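Local coordinates for carbon dioxide concentrating mechanism protein ccmL (PDB 2QW7), which probably forms the pentameric vertices of the polyhedral carboxysome shell, the compartment that sequesters RuBisCO, at residues T16-V22 / D71-D75; L26-L30 / W54-R59. All coordinates share one frame; numbering follows the deposited sequence.

Contact 1: T16-V22 / D71-D75; sequences TPNLTGV and DRPLD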
loop_
_atom_site.group_PDB
_atom_site.type_symbol
_atom_site.label_atom_id
_atom_site.label_comp_id
_atom_site.label_asym_id
_atom_site.label_seq_id
_atom_site.Cartn_x
_atom_site.Cartn_y
_atom_site.Cartn_z
ATOM N N THR A 16 -4.699 5.475 21.795
ATOM C CA THR A 16 -3.301 5.592 22.193
ATOM C C THR A 16 -2.953 7.030 22.563
ATOM O O THR A 16 -3.475 7.981 22.002
ATOM C CB THR A 16 -2.267 5.160 21.106
ATOM O OG1 THR A 16 -2.721 5.552 19.796
ATOM C CG2 THR A 16 -2.015 3.703 21.177
ATOM N N PRO A 17 -2.070 7.197 23.545
ATOM C CA PRO A 17 -1.505 8.492 23.898
ATOM C C PRO A 17 -0.870 9.310 22.762
ATOM O O PRO A 17 -0.746 10.536 22.892
ATOM C CB PRO A 17 -0.396 8.103 24.829
ATOM C CG PRO A 17 -0.874 6.889 25.475
ATOM C CD PRO A 17 -1.683 6.156 24.505
ATOM N N ASN A 18 -0.440 8.634 21.695
ATOM C CA ASN A 18 0.183 9.277 20.546
ATOM C C ASN A 18 -0.901 9.822 19.606
ATOM O O ASN A 18 -0.590 10.362 18.553
ATOM C CB ASN A 18 1.015 8.281 19.708
ATOM C CG ASN A 18 1.718 7.172 20.522
ATOM O OD1 ASN A 18 1.076 6.313 21.145
ATOM N ND2 ASN A 18 3.056 7.136 20.431
ATOM N N LEU A 19 -2.170 9.618 19.945
ATOM C CA LEU A 19 -3.254 10.064 19.091
ATOM C C LEU A 19 -4.028 11.149 19.788
ATOM O O LEU A 19 -5.090 11.569 19.323
ATOM C CB LEU A 19 -4.170 8.881 18.796
ATOM C CG LEU A 19 -4.573 8.635 17.333
ATOM C CD1 LEU A 19 -3.356 8.856 16.395
ATOM C CD2 LEU A 19 -5.209 7.238 17.169
ATOM N N THR A 20 -3.504 11.596 20.919
ATOM C CA THR A 20 -4.156 12.638 21.690
ATOM C C THR A 20 -3.760 13.970 21.044
ATOM O O THR A 20 -2.610 14.204 20.695
ATOM C CB THR A 20 -3.791 12.635 23.210
ATOM O OG1 THR A 20 -2.370 12.716 23.385
ATOM C CG2 THR A 20 -4.360 11.382 23.938
ATOM N N GLY A 21 -4.730 14.850 20.882
ATOM C CA GLY A 21 -4.471 16.141 20.254
ATOM C C GLY A 21 -4.544 16.097 18.739
ATOM O O GLY A 21 -4.272 17.090 18.073
ATOM N N VAL A 22 -4.934 14.948 18.179
ATOM C CA VAL A 22 -5.134 14.835 16.736
ATOM C C VAL A 22 -6.599 14.914 16.397
ATOM O O VAL A 22 -7.363 14.137 16.927
ATOM C CB VAL A 22 -4.550 13.521 16.204
ATOM C CG1 VAL A 22 -5.175 13.132 14.889
ATOM C CG2 VAL A 22 -3.021 13.657 16.088
ATOM N N ASP A 71 5.995 10.414 15.516
ATOM C CA ASP A 71 5.772 9.268 16.397
ATOM C C ASP A 71 4.298 8.889 16.606
ATOM O O ASP A 71 3.978 8.148 17.539
ATOM C CB ASP A 71 6.462 9.487 17.758
ATOM C CG ASP A 71 7.654 8.580 17.944
ATOM O OD1 ASP A 71 8.513 8.488 17.038
ATOM O OD2 ASP A 71 7.692 7.894 18.982
ATOM N N ARG A 72 3.423 9.391 15.740
ATOM C CA ARG A 72 1.981 9.127 15.852
ATOM C C ARG A 72 1.588 8.029 14.904
ATOM O O ARG A 72 2.120 7.958 13.818
ATOM C CB ARG A 72 1.109 10.313 15.429
ATOM C CG ARG A 72 1.084 11.530 16.328
ATOM C CD ARG A 72 -0.312 12.236 16.301
ATOM N NE ARG A 72 -0.319 13.636 16.769
ATOM C CZ ARG A 72 0.098 14.066 17.966
ATOM N NH1 ARG A 72 0.636 13.247 18.866
ATOM N NH2 ARG A 72 0.020 15.360 18.264
ATOM N N PRO A 73 0.581 7.217 15.260
ATOM C CA PRO A 73 0.128 6.140 14.402
ATOM C C PRO A 73 -0.762 6.580 13.264
ATOM O O PRO A 73 -1.841 5.965 13.000
ATOM C CB PRO A 73 -0.732 5.311 15.355
ATOM C CG PRO A 73 -1.387 6.320 16.133
ATOM C CD PRO A 73 -0.204 7.210 16.502
ATOM N N LEU A 74 -0.287 7.617 12.586
ATOM C CA LEU A 74 -0.991 8.217 11.480
ATOM C C LEU A 74 -0.649 7.609 10.084
ATOM O O LEU A 74 0.523 7.607 9.645
ATOM C CB LEU A 74 -0.818 9.749 11.569
ATOM C CG LEU A 74 -1.731 10.516 12.549
ATOM C CD1 LEU A 74 -1.375 11.990 12.796
ATOM C CD2 LEU A 74 -3.190 10.510 11.965
ATOM N N ASP A 75 -1.719 7.047 9.499
ATOM C CA ASP A 75 -1.838 6.429 8.187
ATOM C C ASP A 75 -2.149 7.363 7.027
ATOM O O ASP A 75 -1.730 7.126 5.877
ATOM C CB ASP A 75 -3.207 5.724 8.183
ATOM C CG ASP A 75 -3.139 4.291 8.442
ATOM O OD1 ASP A 75 -2.402 3.858 9.344
ATOM O OD2 ASP A 75 -3.851 3.580 7.736
#

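Contact 2: L26-L30 / W54-R59; sequences LVQFL and WVLVAR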
loop_
_atom_site.group_PDB
_atom_site.type_symbol
_atom_site.label_atom_id
_atom_site.label_comp_id
_atom_site.label_asym_id
_atom_site.label_seq_id
_atom_site.Cartn_x
_atom_site.Cartn_y
_atom_site.Cartn_z
ATOM N N LEU A 26 -13.142 12.041 8.850
ATOM C CA LEU A 26 -13.523 11.023 7.919
ATOM C C LEU A 26 -13.583 11.681 6.561
ATOM O O LEU A 26 -14.438 12.491 6.270
ATOM C CB LEU A 26 -14.893 10.464 8.275
ATOM C CG LEU A 26 -15.733 9.449 7.459
ATOM C CD1 LEU A 26 -15.112 8.052 7.366
ATOM C CD2 LEU A 26 -17.010 9.414 8.267
ATOM N N VAL A 27 -12.687 11.290 5.673
ATOM C CA VAL A 27 -12.654 11.837 4.320
ATOM C C VAL A 27 -12.850 10.787 3.265
ATOM O O VAL A 27 -11.976 9.923 3.113
ATOM C CB VAL A 27 -11.309 12.560 4.020
ATOM C CG1 VAL A 27 -11.407 13.917 4.608
ATOM C CG2 VAL A 27 -9.986 11.780 4.490
ATOM N N GLN A 28 -13.952 10.897 2.509
ATOM C CA GLN A 28 -14.288 9.983 1.401
ATOM C C GLN A 28 -13.525 10.322 0.129
ATOM O O GLN A 28 -13.496 11.491 -0.310
ATOM C CB GLN A 28 -15.754 10.100 1.068
ATOM C CG GLN A 28 -16.183 9.161 -0.084
ATOM C CD GLN A 28 -17.626 8.889 -0.027
ATOM O OE1 GLN A 28 -18.461 9.792 0.101
ATOM N NE2 GLN A 28 -17.963 7.633 -0.188
ATOM N N PHE A 29 -12.918 9.317 -0.499
ATOM C CA PHE A 29 -12.152 9.590 -1.713
ATOM C C PHE A 29 -13.020 9.886 -2.933
ATOM O O PHE A 29 -14.223 9.429 -3.081
ATOM C CB PHE A 29 -11.221 8.449 -2.049
ATOM C CG PHE A 29 -10.035 8.289 -1.097
ATOM C CD1 PHE A 29 -9.513 7.049 -0.869
ATOM C CD2 PHE A 29 -9.401 9.375 -0.514
ATOM C CE1 PHE A 29 -8.342 6.898 -0.057
ATOM C CE2 PHE A 29 -8.296 9.194 0.352
ATOM C CZ PHE A 29 -7.750 7.955 0.568
ATOM N N LEU A 30 -12.393 10.720 -3.786
ATOM C CA LEU A 30 -13.004 11.180 -5.039
ATOM C C LEU A 30 -12.224 10.690 -6.266
ATOM O O LEU A 30 -11.033 10.570 -6.267
ATOM C CB LEU A 30 -13.020 12.695 -5.066
ATOM C CG LEU A 30 -14.167 13.475 -4.443
ATOM C CD1 LEU A 30 -14.422 13.062 -3.053
ATOM C CD2 LEU A 30 -13.823 14.919 -4.541
ATOM N N TRP A 54 -13.331 19.965 -0.293
ATOM C CA TRP A 54 -12.458 19.060 -1.045
ATOM C C TRP A 54 -11.061 19.257 -0.515
ATOM O O TRP A 54 -10.588 20.394 -0.356
ATOM C CB TRP A 54 -12.424 19.361 -2.530
ATOM C CG TRP A 54 -13.591 18.902 -3.276
ATOM C CD1 TRP A 54 -14.883 18.832 -2.837
ATOM C CD2 TRP A 54 -13.605 18.461 -4.636
ATOM N NE1 TRP A 54 -15.711 18.342 -3.851
ATOM C CE2 TRP A 54 -14.940 18.105 -4.958
ATOM C CE3 TRP A 54 -12.619 18.311 -5.609
ATOM C CZ2 TRP A 54 -15.306 17.646 -6.217
ATOM C CZ3 TRP A 54 -12.987 17.841 -6.854
ATOM C CH2 TRP A 54 -14.316 17.517 -7.145
ATOM N N VAL A 55 -10.368 18.133 -0.311
ATOM C CA VAL A 55 -9.087 18.144 0.363
ATOM C C VAL A 55 -8.070 17.182 -0.245
ATOM O O VAL A 55 -8.401 16.268 -1.009
ATOM C CB VAL A 55 -9.377 17.832 1.884
ATOM C CG1 VAL A 55 -10.605 18.659 2.397
ATOM C CG2 VAL A 55 -9.666 16.385 2.116
ATOM N N LEU A 56 -6.805 17.415 0.122
ATOM C CA LEU A 56 -5.681 16.547 -0.271
ATOM C C LEU A 56 -5.322 15.641 0.865
ATOM O O LEU A 56 -4.935 16.146 1.928
ATOM C CB LEU A 56 -4.414 17.324 -0.570
ATOM C CG LEU A 56 -4.691 18.128 -1.825
ATOM C CD1 LEU A 56 -3.317 18.728 -2.108
ATOM C CD2 LEU A 56 -5.435 17.307 -3.004
ATOM N N VAL A 57 -5.337 14.327 0.568
ATOM C CA VAL A 57 -5.073 13.260 1.544
ATOM C C VAL A 57 -3.744 12.578 1.255
ATOM O O VAL A 57 -3.572 11.979 0.212
ATOM C CB VAL A 57 -6.184 12.115 1.426
ATOM C CG1 VAL A 57 -5.909 11.035 2.448
ATOM C CG2 VAL A 57 -7.722 12.668 1.504
ATOM N N ALA A 58 -2.798 12.692 2.152
ATOM C CA ALA A 58 -1.547 11.990 2.064
ATOM C C ALA A 58 -1.689 10.639 2.759
ATOM O O ALA A 58 -2.090 10.577 3.905
ATOM C CB ALA A 58 -0.387 12.822 2.753
ATOM N N ARG A 59 -1.291 9.556 2.093
ATOM C CA ARG A 59 -1.266 8.207 2.680
ATOM C C ARG A 59 0.087 7.605 3.150
ATOM O O ARG A 59 1.247 8.060 2.816
ATOM C CB ARG A 59 -1.769 7.233 1.675
ATOM C CG ARG A 59 -3.274 6.971 1.844
ATOM C CD ARG A 59 -4.038 7.716 0.913
ATOM N NE ARG A 59 -4.137 6.835 -0.241
ATOM C CZ ARG A 59 -3.704 7.085 -1.472
ATOM N NH1 ARG A 59 -3.116 8.255 -1.770
ATOM N NH2 ARG A 59 -3.969 6.173 -2.419
#

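Contact 1: T16-V22 / D71-D75
The guanidinium of Arg72 carries Thr20 O over one face, 3.5 Å above the plane and displaced toward the rim. Asn18 O approaches the same group obliquely and accepts a hydrogen bond from Arg72 NH1 at 3.2 Å. That bond is bent, 138° at the hydrogen, and the donor sits above the plane of the carbonyl instead of on a lone pair. The Arg72 chain bends at chi2 (-147°) and brings the guanidinium up to the carbonyls of Asn18 and Thr20, of which the first is bonded. Val22 CG2 lies against the same side chain, but the model is too close there for details to be trusted. The Asn18 amide answers in the other direction: ND2 gives a weak hydrogen bond to Asp71 O at 3.2 Å.

In this OB-like barrel the segment 16-22 lies in the connection from strand 14-15 to strand 24-30. The segment 71-75 lies in the loop that joins strand 54-59 to strand 76-86. Pro73 is the centre of an inverse gamma turn, closed by Leu74 N to Arg72 O at 2.7 Å. The pyrrolidine ring packs against both Leu19 and Asn18. Leu19 CD1 presses on Pro73 CG at 3.2 Å, a tight apolar contact, while Asn18 CB meets Pro73 CD at 3.6 Å. Leu19 also packs on Met1, and Asn18 on Lys65, of the second subunit.

Contact 2: L26-L30 / W54-R59
Arg59 packs on Phe29 with its aliphatic part, while its NH1 is gripped from a neighbouring subunit. Asp75 of the third subunit forms a salt bridge to that nitrogen, and Glu41 of the same subunit adds a long, weak ion pair. The two strands belong to a closed, OB-like beta barrel. Both pair with strand 2-11, yet they are not bonded to each other. They face one another across the interior at 91°, with axes 8.7 Å apart, so side chains alone make this contact.

Val27 and Val57 meet near the crossing, tip to tip, CG2 to CG2 at 3.9 Å. The other branch of Val27, CG1, turns to Val55 CG2. Phe29 crosses Val57 at about a right angle: Val57 CG1 lies at the edge of the ring, near its plane, 3.7 Å from Phe29 CE2. The CG of Phe29 is set beside its backbone N (chi1 -70°), and the ring runs out past Val57 to Arg59. There Phe29 CZ reaches Arg59 CD at 3.7 Å, the ring and the guanidinium steeply inclined to each other.

At the other end, strand 26-30 closes on the indole of Trp54. Tyr93 stacks on the same residue. Leu30 makes a CH-pi contact there: its CD2 stands over the six-membered ring of Trp54, 3.4 Å from the centroid and 9° off the normal.

Overall arrangement
The centre of contact 2 lies about 4 Å from the centre of the chain, in the barrel interior; that of contact 1 is about 16 Å from the centre of the chain. The two contact centres are about 18 Å apart. Both strands of contact 2 fall in sequence between the two segments of contact 1: 16-22 leads into strand 24-30, and strand 54-59 leads to 71-75. One contact packs these barrel strands across the interior, and the other joins loops leading to and from them. Within the chain the two also touch by packing, Asp75 O against Arg59 CB. Asp75 turns its carboxylate to Arg59 of the second subunit. The segments that build the barrel therefore also contribute to the pentamer interfaces.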